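Local coordinates for protein probable FAD-dependent oxidoreductase PA4991 (Pseudomonas aeruginosa PAO1, PDB 5EZ7) that probably functions as an FAD-dependent oxidoreductase, binding one FAD per subunit, with a physiological substrate that remains unknown, at residues Glu37-Val47 with Pro380-Glu388; Lys48-Gly56 with Ile72-Arg80. One frame throughout, in Å; residues are numbered along the deposited sequence.

Interaction 1 of 2, residues Glu37-Val47 with Pro380-Glu388; sequences ESASLGGGQSV and PPLAEPAWE. With FAD (flavin-adenine dinucleotide), chain B.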
loop_
_atom_site.group_PDB
_atom_site.type_symbol
_atom_site.label_atom_id
_atom_site.label_comp_id
_atom_site.label_asym_id
_atom_site.label_seq_id
_atom_site.Cartn_x
_atom_site.Cartn_y
_atom_site.Cartn_z
ATOM N N GLU A 37 14.917 5.638 0.389
ATOM C CA GLU A 37 13.725 6.240 -0.256
ATOM C C GLU A 37 14.122 7.577 -0.895
ATOM O O GLU A 37 14.828 8.379 -0.279
ATOM C CB GLU A 37 12.613 6.435 0.785
ATOM C CG GLU A 37 11.516 7.393 0.368
ATOM C CD GLU A 37 10.648 6.786 -0.722
ATOM O OE1 GLU A 37 10.524 7.406 -1.828
ATOM O OE2 GLU A 37 10.086 5.693 -0.414
ATOM N N SER A 38 13.683 7.791 -2.126
ATOM C CA SER A 38 14.115 8.926 -2.952
ATOM C C SER A 38 13.132 10.111 -2.855
ATOM O O SER A 38 13.451 11.226 -3.265
ATOM C CB SER A 38 14.305 8.467 -4.418
ATOM O OG SER A 38 13.110 7.844 -4.915
ATOM N N ALA A 39 11.945 9.868 -2.337
ATOM C CA ALA A 39 10.969 10.931 -2.136
ATOM C C ALA A 39 10.394 10.753 -0.737
ATOM O O ALA A 39 11.129 10.795 0.214
ATOM C CB ALA A 39 9.868 10.918 -3.236
ATOM N N SER A 40 9.099 10.535 -0.599
ATOM C CA SER A 40 8.514 10.497 0.713
ATOM C C SER A 40 7.958 9.117 0.990
ATOM O O SER A 40 7.446 8.435 0.090
ATOM C CB SER A 40 7.467 11.588 0.836
ATOM O OG SER A 40 6.438 11.396 -0.095
ATOM N N LEU A 41 8.104 8.687 2.228
ATOM C CA LEU A 41 7.648 7.377 2.627
ATOM C C LEU A 41 6.127 7.259 2.494
ATOM O O LEU A 41 5.388 8.138 2.921
ATOM C CB LEU A 41 7.987 7.111 4.081
ATOM C CG LEU A 41 9.407 7.194 4.556
ATOM C CD1 LEU A 41 9.413 7.274 6.072
ATOM C CD2 LEU A 41 10.160 6.005 4.036
ATOM N N GLY A 42 5.693 6.143 1.937
ATOM C CA GLY A 42 4.287 5.934 1.584
ATOM C C GLY A 42 3.790 6.717 0.362
ATOM O O GLY A 42 2.615 6.623 0.025
ATOM N N GLY A 43 4.662 7.455 -0.316
ATOM C CA GLY A 43 4.243 8.485 -1.276
ATOM C C GLY A 43 3.984 8.041 -2.728
ATOM O O GLY A 43 3.645 8.868 -3.592
ATOM N N GLY A 44 4.154 6.761 -3.026
ATOM C CA GLY A 44 3.750 6.245 -4.342
ATOM C C GLY A 44 2.312 5.792 -4.159
ATOM O O GLY A 44 1.440 6.571 -3.762
ATOM N N GLN A 45 2.082 4.511 -4.353
ATOM C CA GLN A 45 0.754 3.939 -4.278
ATOM C C GLN A 45 0.163 3.834 -2.885
ATOM O O GLN A 45 -1.048 3.928 -2.730
ATOM C CB GLN A 45 0.788 2.543 -4.853
ATOM C CG GLN A 45 1.225 2.463 -6.305
ATOM C CD GLN A 45 1.615 1.032 -6.677
ATOM O OE1 GLN A 45 0.779 0.205 -7.042
ATOM N NE2 GLN A 45 2.896 0.733 -6.539
ATOM N N SER A 46 1.003 3.589 -1.879
ATOM C CA SER A 46 0.515 3.222 -0.537
ATOM C C SER A 46 -0.430 4.192 0.166
ATOM O O SER A 46 -1.492 3.791 0.621
ATOM C CB SER A 46 1.680 2.945 0.394
ATOM O OG SER A 46 2.340 1.821 -0.099
ATOM N N VAL A 47 -0.029 5.440 0.280
ATOM C CA VAL A 47 -0.865 6.449 0.948
ATOM C C VAL A 47 -2.040 6.817 0.065
ATOM O O VAL A 47 -2.959 7.426 0.558
ATOM C CB VAL A 47 -0.028 7.687 1.357
ATOM C CG1 VAL A 47 -0.833 8.790 1.967
ATOM C CG2 VAL A 47 0.886 7.288 2.481
ATOM N N PRO A 380 14.150 10.410 5.021
ATOM C CA PRO A 380 13.064 10.732 4.096
ATOM C C PRO A 380 11.847 11.339 4.848
ATOM O O PRO A 380 11.653 11.038 6.025
ATOM C CB PRO A 380 12.730 9.377 3.455
ATOM C CG PRO A 380 13.142 8.363 4.466
ATOM C CD PRO A 380 14.247 8.974 5.312
ATOM N N PRO A 381 11.090 12.236 4.190
ATOM C CA PRO A 381 9.845 12.700 4.786
ATOM C C PRO A 381 8.693 11.703 4.607
ATOM O O PRO A 381 8.769 10.840 3.775
ATOM C CB PRO A 381 9.578 14.025 4.050
ATOM C CG PRO A 381 10.348 13.956 2.781
ATOM C CD PRO A 381 11.412 12.934 2.926
ATOM N N LEU A 382 7.637 11.860 5.393
ATOM C CA LEU A 382 6.383 11.163 5.200
ATOM C C LEU A 382 5.486 11.865 4.223
ATOM O O LEU A 382 5.455 13.081 4.165
ATOM C CB LEU A 382 5.622 11.039 6.513
ATOM C CG LEU A 382 6.286 10.161 7.565
ATOM C CD1 LEU A 382 5.542 10.359 8.874
ATOM C CD2 LEU A 382 6.157 8.706 7.192
ATOM N N ALA A 383 4.746 11.078 3.455
ATOM C CA ALA A 383 3.794 11.602 2.487
ATOM C C ALA A 383 2.493 12.014 3.180
ATOM O O ALA A 383 2.067 11.382 4.145
ATOM C CB ALA A 383 3.484 10.564 1.430
ATOM N N GLU A 384 1.872 13.062 2.661
ATOM C CA GLU A 384 0.512 13.410 3.037
ATOM C C GLU A 384 -0.486 12.688 2.130
ATOM O O GLU A 384 -0.218 12.460 0.978
ATOM C CB GLU A 384 0.271 14.906 2.896
ATOM C CG GLU A 384 1.174 15.784 3.765
ATOM C CD GLU A 384 0.669 17.228 3.869
ATOM O OE1 GLU A 384 -0.437 17.452 4.437
ATOM O OE2 GLU A 384 1.411 18.134 3.412
ATOM N N PRO A 385 -1.655 12.325 2.661
ATOM C CA PRO A 385 -2.700 11.806 1.785
ATOM C C PRO A 385 -3.219 12.869 0.810
ATOM O O PRO A 385 -3.210 14.022 1.135
ATOM C CB PRO A 385 -3.782 11.410 2.771
ATOM C CG PRO A 385 -3.579 12.314 3.946
ATOM C CD PRO A 385 -2.111 12.462 4.055
ATOM N N ALA A 386 -3.634 12.472 -0.380
ATOM C CA ALA A 386 -4.158 13.415 -1.435
ATOM C C ALA A 386 -5.359 14.312 -0.982
ATOM O O ALA A 386 -5.454 15.479 -1.338
ATOM C CB ALA A 386 -4.533 12.621 -2.671
ATOM N N TRP A 387 -6.224 13.771 -0.144
ATOM C CA TRP A 387 -7.318 14.543 0.458
ATOM C C TRP A 387 -6.885 15.760 1.300
ATOM O O TRP A 387 -7.676 16.720 1.437
ATOM C CB TRP A 387 -8.314 13.677 1.257
ATOM C CG TRP A 387 -7.818 12.486 1.940
ATOM C CD1 TRP A 387 -7.537 12.356 3.243
ATOM C CD2 TRP A 387 -7.624 11.202 1.358
ATOM N NE1 TRP A 387 -7.127 11.075 3.510
ATOM C CE2 TRP A 387 -7.194 10.347 2.363
ATOM C CE3 TRP A 387 -7.768 10.701 0.069
ATOM C CZ2 TRP A 387 -6.869 9.026 2.125
ATOM C CZ3 TRP A 387 -7.462 9.386 -0.160
ATOM C CH2 TRP A 387 -7.017 8.568 0.849
ATOM N N GLU A 388 -5.672 15.754 1.859
ATOM C CA GLU A 388 -5.158 16.971 2.480
ATOM C C GLU A 388 -4.539 17.906 1.453
ATOM O O GLU A 388 -4.690 19.108 1.560
ATOM C CB GLU A 388 -4.231 16.678 3.668
ATOM C CG GLU A 388 -4.951 15.985 4.841
ATOM C CD GLU A 388 -6.006 16.849 5.571
ATOM O OE1 GLU A 388 -6.823 16.251 6.330
ATOM O OE2 GLU A 388 -6.038 18.111 5.427
HETATM P PA FAD B . 4.716 2.077 -3.373
HETATM O O1A FAD B . 3.754 2.432 -2.287
HETATM O O2A FAD B . 4.557 2.651 -4.753
HETATM O O5B FAD B . 6.164 2.410 -2.818
HETATM C C5B FAD B . 7.310 2.429 -3.645
HETATM C C4B FAD B . 8.273 3.399 -2.995
HETATM O O4B FAD B . 9.542 3.329 -3.667
HETATM C C3B FAD B . 7.760 4.840 -3.074
HETATM O O3B FAD B . 7.689 5.430 -1.774
HETATM C C2B FAD B . 8.778 5.524 -3.967
HETATM O O2B FAD B . 9.018 6.895 -3.661
HETATM C C1B FAD B . 10.023 4.652 -3.785
HETATM N N9A FAD B . 10.945 4.707 -4.926
HETATM C C8A FAD B . 10.612 4.661 -6.227
HETATM N N7A FAD B . 11.717 4.744 -6.987
HETATM C C5A FAD B . 12.774 4.834 -6.170
HETATM C C6A FAD B . 14.227 4.958 -6.351
HETATM N N6A FAD B . 14.727 4.978 -7.595
HETATM N N1A FAD B . 15.006 5.024 -5.258
HETATM C C2A FAD B . 14.479 4.995 -4.020
HETATM N N3A FAD B . 13.155 4.889 -3.780
HETATM C C4A FAD B . 12.272 4.811 -4.806
HETATM N N1 FAD B . -4.396 -2.596 -1.931
HETATM C C2 FAD B . -5.161 -3.116 -0.948
HETATM O O2 FAD B . -4.795 -4.179 -0.393
HETATM N N3 FAD B . -6.303 -2.533 -0.542
HETATM C C4 FAD B . -6.760 -1.408 -1.084
HETATM O O4 FAD B . -7.815 -0.879 -0.683
HETATM C C4X FAD B . -5.982 -0.781 -2.158
HETATM N N5 FAD B . -6.395 0.357 -2.747
HETATM C C5X FAD B . -5.667 0.929 -3.723
HETATM C C6 FAD B . -6.121 2.112 -4.292
HETATM C C7 FAD B . -5.402 2.734 -5.293
HETATM C C7M FAD B . -5.904 4.020 -5.879
HETATM C C8 FAD B . -4.118 2.143 -5.746
HETATM C C8M FAD B . -3.276 2.783 -6.830
HETATM C C9 FAD B . -3.675 0.959 -5.185
HETATM C C9A FAD B . -4.395 0.314 -4.183
HETATM N N10 FAD B . -3.961 -0.900 -3.579
HETATM C C10 FAD B . -4.730 -1.461 -2.553
HETATM C "C1'" FAD B . -2.714 -1.543 -3.959
HETATM C "C2'" FAD B . -1.605 -0.965 -3.097
HETATM O "O2'" FAD B . -1.709 0.461 -2.991
HETATM C "C3'" FAD B . -0.237 -1.364 -3.633
HETATM O "O3'" FAD B . -0.264 -2.766 -3.968
HETATM C "C4'" FAD B . 0.851 -1.111 -2.593
HETATM O "O4'" FAD B . 0.623 0.100 -1.872
HETATM C "C5'" FAD B . 2.222 -1.021 -3.235
HETATM O "O5'" FAD B . 3.216 -0.944 -2.205
HETATM P P FAD B . 4.743 -0.726 -2.623
HETATM O O1P FAD B . 5.526 -0.373 -1.385
HETATM O O2P FAD B . 5.124 -1.909 -3.438
HETATM O O3P FAD B . 4.662 0.495 -3.660
HETATM O O HOH W 1 -4.024 9.637 -0.747
#
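Leu41 and Leu382 form a single beta bridge in the parallel pattern, Leu41 bonding on both sides of Leu382: Leu41 N donates to Pro381 O (2.7 Å) and Ala383 N to Leu41 O (3.1 Å). Leu41 is also the second residue of a type II turn from Ser40 to Gly43, closed by Gly43 N on Ser40 O, with Gly42 taking the positive phi. The bend brings Gly43 CA to 3.5 Å from the CB of Ala383, a methyl that also meets Ser40 OG. Leu41 splits its branches: CD2 lies against CG of Pro380, while CD1 touches CD2 of Leu382 (3.7 Å). Farther on, Val47 turns CG1 anti to its backbone N (chi1 176°) and thereby rests it on CA of Pro385 (3.6 Å), the N-cap residue of helix 386-389. A water takes a hydrogen bond from Ala386 N and gives one to Val47 O (2.8 Å); it and CB of Pro385 lie toward the rim of one face of the Trp387 indole. Glu37 touches Pro380 through CG, then bends so that OE2 accepts from ribose O3B of FAD (2.8 Å) and from Gly15 N of the probable GxGxxG turn. Such an acid ending the second strand, here 33-37, is usual in dinucleotide-binding Rossmann folds. Helix 157-168 packs on Leu41, Val47 and Leu382, and strand 224-236 touches Ala386 and Trp387.

Interaction 2 of 2, residues Lys48-Gly56 with Ile72-Arg80; sequences KSQGIIHGG and IADMPRRWR. With FAD (flavin-adenine dinucleotide), chain B.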
loop_
_atom_site.group_PDB
_atom_site.type_symbol
_atom_site.label_atom_id
_atom_site.label_comp_id
_atom_site.label_asym_id
_atom_site.label_seq_id
_atom_site.Cartn_x
_atom_site.Cartn_y
_atom_site.Cartn_z
ATOM N N LYS A 48 -1.976 6.472 -1.233
ATOM C CA LYS A 48 -3.098 6.639 -2.142
ATOM C C LYS A 48 -4.041 5.444 -2.195
ATOM O O LYS A 48 -5.047 5.493 -2.902
ATOM C CB LYS A 48 -2.607 6.955 -3.555
ATOM C CG LYS A 48 -1.784 8.227 -3.634
ATOM C CD LYS A 48 -1.363 8.423 -5.077
ATOM C CE LYS A 48 -0.611 9.737 -5.308
ATOM N NZ LYS A 48 0.822 9.516 -5.009
ATOM N N SER A 49 -3.751 4.376 -1.459
ATOM C CA SER A 49 -4.662 3.255 -1.444
ATOM C C SER A 49 -5.924 3.587 -0.654
ATOM O O SER A 49 -6.016 4.638 0.013
ATOM C CB SER A 49 -4.007 1.984 -0.872
ATOM O OG SER A 49 -3.602 2.110 0.483
ATOM N N GLN A 50 -6.880 2.684 -0.725
ATOM C CA GLN A 50 -8.101 2.803 0.072
ATOM C C GLN A 50 -7.927 2.125 1.430
ATOM O O GLN A 50 -8.791 2.237 2.279
ATOM C CB GLN A 50 -9.309 2.262 -0.693
ATOM C CG GLN A 50 -9.653 3.098 -1.925
ATOM C CD GLN A 50 -11.115 2.925 -2.396
ATOM O OE1 GLN A 50 -11.395 2.160 -3.306
ATOM N NE2 GLN A 50 -12.031 3.630 -1.752
ATOM N N GLY A 51 -6.806 1.433 1.647
ATOM C CA GLY A 51 -6.443 0.931 2.981
ATOM C C GLY A 51 -7.185 -0.321 3.367
ATOM O O GLY A 51 -7.149 -0.737 4.529
ATOM N N ILE A 52 -7.856 -0.951 2.396
ATOM C CA ILE A 52 -8.727 -2.071 2.711
ATOM C C ILE A 52 -7.866 -3.300 2.775
ATOM O O ILE A 52 -7.130 -3.582 1.826
ATOM C CB ILE A 52 -9.787 -2.296 1.619
ATOM C CG1 ILE A 52 -10.741 -1.102 1.547
ATOM C CG2 ILE A 52 -10.547 -3.597 1.878
ATOM C CD1 ILE A 52 -11.440 -0.946 0.208
ATOM N N ILE A 53 -7.990 -4.059 3.851
ATOM C CA ILE A 53 -7.343 -5.371 3.931
ATOM C C ILE A 53 -8.257 -6.493 3.494
ATOM O O ILE A 53 -9.065 -7.011 4.263
ATOM C CB ILE A 53 -6.724 -5.587 5.298
ATOM C CG1 ILE A 53 -5.531 -4.627 5.373
ATOM C CG2 ILE A 53 -6.132 -6.970 5.421
ATOM C CD1 ILE A 53 -5.247 -4.233 6.757
ATOM N N HIS A 54 -8.097 -6.833 2.222
ATOM C CA HIS A 54 -8.862 -7.861 1.541
ATOM C C HIS A 54 -8.568 -9.231 2.138
ATOM O O HIS A 54 -7.466 -9.484 2.590
ATOM C CB HIS A 54 -8.487 -7.880 0.043
ATOM C CG HIS A 54 -8.646 -6.563 -0.646
ATOM N ND1 HIS A 54 -9.877 -6.013 -0.929
ATOM C CD2 HIS A 54 -7.730 -5.694 -1.131
ATOM C CE1 HIS A 54 -9.716 -4.861 -1.550
ATOM N NE2 HIS A 54 -8.422 -4.639 -1.678
ATOM N N GLY A 55 -9.546 -10.121 2.127
ATOM C CA GLY A 55 -9.326 -11.505 2.554
ATOM C C GLY A 55 -10.153 -12.502 1.788
ATOM O O GLY A 55 -10.708 -13.442 2.384
ATOM N N GLY A 56 -10.228 -12.330 0.469
ATOM C CA GLY A 56 -11.201 -13.105 -0.340
ATOM C C GLY A 56 -10.732 -13.313 -1.759
ATOM O O GLY A 56 -9.831 -12.615 -2.208
ATOM N N ILE A 72 -3.935 -14.356 0.289
ATOM C CA ILE A 72 -4.860 -13.256 0.583
ATOM C C ILE A 72 -5.903 -13.555 1.684
ATOM O O ILE A 72 -6.198 -12.679 2.491
ATOM C CB ILE A 72 -5.565 -12.747 -0.709
ATOM C CG1 ILE A 72 -6.271 -11.423 -0.482
ATOM C CG2 ILE A 72 -6.576 -13.748 -1.230
ATOM C CD1 ILE A 72 -5.319 -10.286 -0.265
ATOM N N ALA A 73 -6.431 -14.775 1.723
ATOM C CA ALA A 73 -7.523 -15.159 2.665
ATOM C C ALA A 73 -7.154 -15.007 4.153
ATOM O O ALA A 73 -8.004 -14.722 5.011
ATOM C CB ALA A 73 -7.956 -16.600 2.397
ATOM N N ASP A 74 -5.871 -15.189 4.434
ATOM C CA ASP A 74 -5.339 -15.067 5.775
ATOM C C ASP A 74 -4.903 -13.631 6.160
ATOM O O ASP A 74 -4.499 -13.400 7.295
ATOM C CB ASP A 74 -4.159 -16.037 5.903
ATOM C CG ASP A 74 -3.879 -16.421 7.335
ATOM O OD1 ASP A 74 -4.820 -16.879 8.026
ATOM O OD2 ASP A 74 -2.721 -16.249 7.783
ATOM N N MET A 75 -5.002 -12.659 5.245
ATOM C CA MET A 75 -4.470 -11.320 5.512
ATOM C C MET A 75 -5.242 -10.563 6.613
ATOM O O MET A 75 -4.621 -10.138 7.570
ATOM C CB MET A 75 -4.315 -10.515 4.226
ATOM C CG MET A 75 -3.124 -10.929 3.343
ATOM S SD MET A 75 -1.465 -10.980 4.120
ATOM C CE MET A 75 -1.209 -12.741 4.199
ATOM N N PRO A 76 -6.587 -10.471 6.542
ATOM C CA PRO A 76 -7.272 -9.769 7.657
ATOM C C PRO A 76 -6.920 -10.310 9.057
ATOM O O PRO A 76 -6.666 -9.521 9.953
ATOM C CB PRO A 76 -8.777 -9.933 7.343
ATOM C CG PRO A 76 -8.829 -10.312 5.897
ATOM C CD PRO A 76 -7.561 -11.097 5.627
ATOM N N ARG A 77 -6.853 -11.620 9.237
ATOM C CA ARG A 77 -6.422 -12.159 10.536
ATOM C C ARG A 77 -5.000 -11.681 10.890
ATOM O O ARG A 77 -4.747 -11.136 11.957
ATOM C CB ARG A 77 -6.500 -13.686 10.531
ATOM C CG ARG A 77 -6.149 -14.359 11.853
ATOM C CD ARG A 77 -5.978 -15.875 11.683
ATOM N NE ARG A 77 -4.848 -16.231 10.813
ATOM C CZ ARG A 77 -3.560 -16.223 11.175
ATOM N NH1 ARG A 77 -3.202 -15.891 12.407
ATOM N NH2 ARG A 77 -2.601 -16.546 10.304
ATOM N N ARG A 78 -4.072 -11.866 9.971
ATOM C CA ARG A 78 -2.701 -11.430 10.216
ATOM C C ARG A 78 -2.533 -9.931 10.560
ATOM O O ARG A 78 -1.820 -9.600 11.488
ATOM C CB ARG A 78 -1.811 -11.859 9.063
ATOM C CG ARG A 78 -1.571 -13.375 9.095
ATOM C CD ARG A 78 -0.655 -13.875 7.987
ATOM N NE ARG A 78 0.693 -13.353 8.097
ATOM C CZ ARG A 78 1.652 -13.579 7.202
ATOM N NH1 ARG A 78 1.400 -14.329 6.124
ATOM N NH2 ARG A 78 2.867 -13.040 7.371
ATOM N N TRP A 79 -3.234 -9.043 9.863
ATOM C CA TRP A 79 -3.146 -7.608 10.139
ATOM C C TRP A 79 -3.801 -7.241 11.449
ATOM O O TRP A 79 -3.261 -6.446 12.210
ATOM C CB TRP A 79 -3.799 -6.805 9.029
ATOM C CG TRP A 79 -3.024 -6.764 7.789
ATOM C CD1 TRP A 79 -2.884 -7.745 6.913
ATOM C CD2 TRP A 79 -2.329 -5.653 7.261
ATOM N NE1 TRP A 79 -2.134 -7.344 5.850
ATOM C CE2 TRP A 79 -1.777 -6.051 6.045
ATOM C CE3 TRP A 79 -2.108 -4.349 7.704
ATOM C CZ2 TRP A 79 -1.015 -5.213 5.258
ATOM C CZ3 TRP A 79 -1.356 -3.502 6.912
ATOM C CH2 TRP A 79 -0.831 -3.939 5.691
ATOM N N ARG A 80 -4.947 -7.857 11.718
ATOM C CA ARG A 80 -5.618 -7.745 13.018
ATOM C C ARG A 80 -4.685 -8.112 14.166
ATOM O O ARG A 80 -4.499 -7.325 15.092
ATOM C CB ARG A 80 -6.895 -8.619 13.053
ATOM C CG ARG A 80 -7.649 -8.682 14.393
ATOM C CD ARG A 80 -8.612 -7.526 14.605
ATOM N NE ARG A 80 -9.744 -7.596 13.682
ATOM C CZ ARG A 80 -10.733 -6.693 13.596
ATOM N NH1 ARG A 80 -10.780 -5.611 14.392
ATOM N NH2 ARG A 80 -11.693 -6.871 12.689
HETATM P PA FAD B . 4.716 2.077 -3.373
HETATM O O1A FAD B . 3.754 2.432 -2.287
HETATM O O2A FAD B . 4.557 2.651 -4.753
HETATM O O5B FAD B . 6.164 2.410 -2.818
HETATM C C5B FAD B . 7.310 2.429 -3.645
HETATM C C4B FAD B . 8.273 3.399 -2.995
HETATM O O4B FAD B . 9.542 3.329 -3.667
HETATM C C3B FAD B . 7.760 4.840 -3.074
HETATM O O3B FAD B . 7.689 5.430 -1.774
HETATM C C2B FAD B . 8.778 5.524 -3.967
HETATM O O2B FAD B . 9.018 6.895 -3.661
HETATM C C1B FAD B . 10.023 4.652 -3.785
HETATM N N9A FAD B . 10.945 4.707 -4.926
HETATM C C8A FAD B . 10.612 4.661 -6.227
HETATM N N7A FAD B . 11.717 4.744 -6.987
HETATM C C5A FAD B . 12.774 4.834 -6.170
HETATM C C6A FAD B . 14.227 4.958 -6.351
HETATM N N6A FAD B . 14.727 4.978 -7.595
HETATM N N1A FAD B . 15.006 5.024 -5.258
HETATM C C2A FAD B . 14.479 4.995 -4.020
HETATM N N3A FAD B . 13.155 4.889 -3.780
HETATM C C4A FAD B . 12.272 4.811 -4.806
HETATM N N1 FAD B . -4.396 -2.596 -1.931
HETATM C C2 FAD B . -5.161 -3.116 -0.948
HETATM O O2 FAD B . -4.795 -4.179 -0.393
HETATM N N3 FAD B . -6.303 -2.533 -0.542
HETATM C C4 FAD B . -6.760 -1.408 -1.084
HETATM O O4 FAD B . -7.815 -0.879 -0.683
HETATM C C4X FAD B . -5.982 -0.781 -2.158
HETATM N N5 FAD B . -6.395 0.357 -2.747
HETATM C C5X FAD B . -5.667 0.929 -3.723
HETATM C C6 FAD B . -6.121 2.112 -4.292
HETATM C C7 FAD B . -5.402 2.734 -5.293
HETATM C C7M FAD B . -5.904 4.020 -5.879
HETATM C C8 FAD B . -4.118 2.143 -5.746
HETATM C C8M FAD B . -3.276 2.783 -6.830
HETATM C C9 FAD B . -3.675 0.959 -5.185
HETATM C C9A FAD B . -4.395 0.314 -4.183
HETATM N N10 FAD B . -3.961 -0.900 -3.579
HETATM C C10 FAD B . -4.730 -1.461 -2.553
HETATM C "C1'" FAD B . -2.714 -1.543 -3.959
HETATM C "C2'" FAD B . -1.605 -0.965 -3.097
HETATM O "O2'" FAD B . -1.709 0.461 -2.991
HETATM C "C3'" FAD B . -0.237 -1.364 -3.633
HETATM O "O3'" FAD B . -0.264 -2.766 -3.968
HETATM C "C4'" FAD B . 0.851 -1.111 -2.593
HETATM O "O4'" FAD B . 0.623 0.100 -1.872
HETATM C "C5'" FAD B . 2.222 -1.021 -3.235
HETATM O "O5'" FAD B . 3.216 -0.944 -2.205
HETATM P P FAD B . 4.743 -0.726 -2.623
HETATM O O1P FAD B . 5.526 -0.373 -1.385
HETATM O O2P FAD B . 5.124 -1.909 -3.438
HETATM O O3P FAD B . 4.662 0.495 -3.660
#
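Ile53 lays two methyls over one face of the Trp79 indole. CG2 makes a CH-pi contact, 4.0 Å from the centroid of the five-membered ring and 23° off its normal, while CD1 presses toward the benzene side, 3.3 Å from CE3. With CG1 beside the backbone N (chi1 -70°) and CG2 anti to it, the two branches spread across the same face, CG2 over the five-membered ring and CD1 toward the six-membered one. CG2 also reaches CB of Met75 and CG of Pro76. Beyond the strand, CA of Gly55 comes to 4.1 Å from CA of Ala73. It lies 3.6 Å from CD of Pro76, at a place where the Pro76 ring leaves no room for a side chain. The same Gly55 CA makes a nearly straight C-H...O contact with Ile72 O (3.3 Å). Pro76 packs beside it, with CD against His54 O. Farther out, Trp79 NE1 bonds to Ala348 O and its ring meets Trp21, which probably limits the rotation of the indole; Pro351 of helix 350-364 touches Met75 and Trp79. Just before Ile53, Ile52 grips the flavin by its backbone: N donates to O4 (3.1 Å) and O accepts from N3 (2.7 Å). The two segments thus meet through apolar and C-H contacts, while the backbone of the neighbouring Ile52 hydrogen-bonds the pyrimidine edge of FAD, a pairing consistent with a role in placing the flavin.

Val47 ends one contact and Lys48 begins the other, so a continuous run of chain follows FAD from its adenosine ribose to the flavin. Interaction 1 backs the ribose and pyrophosphate end: Gln45 N and NE2 both donate to O2A, and Ser46 OG to O1A at 2.7 Å. Interaction 2 lies behind the pyrimidine edge of the flavin, where the strand that carries Ile52 packs on residues 72-80. The centres of the two contacts are about 20 Å apart, yet they touch: Lys48 NZ lies 3.2 Å from Gly43 O and is hydrogen-bonded to Gly44 O, while Trp387 CH2 packs 4.1 Å from Ser49 O.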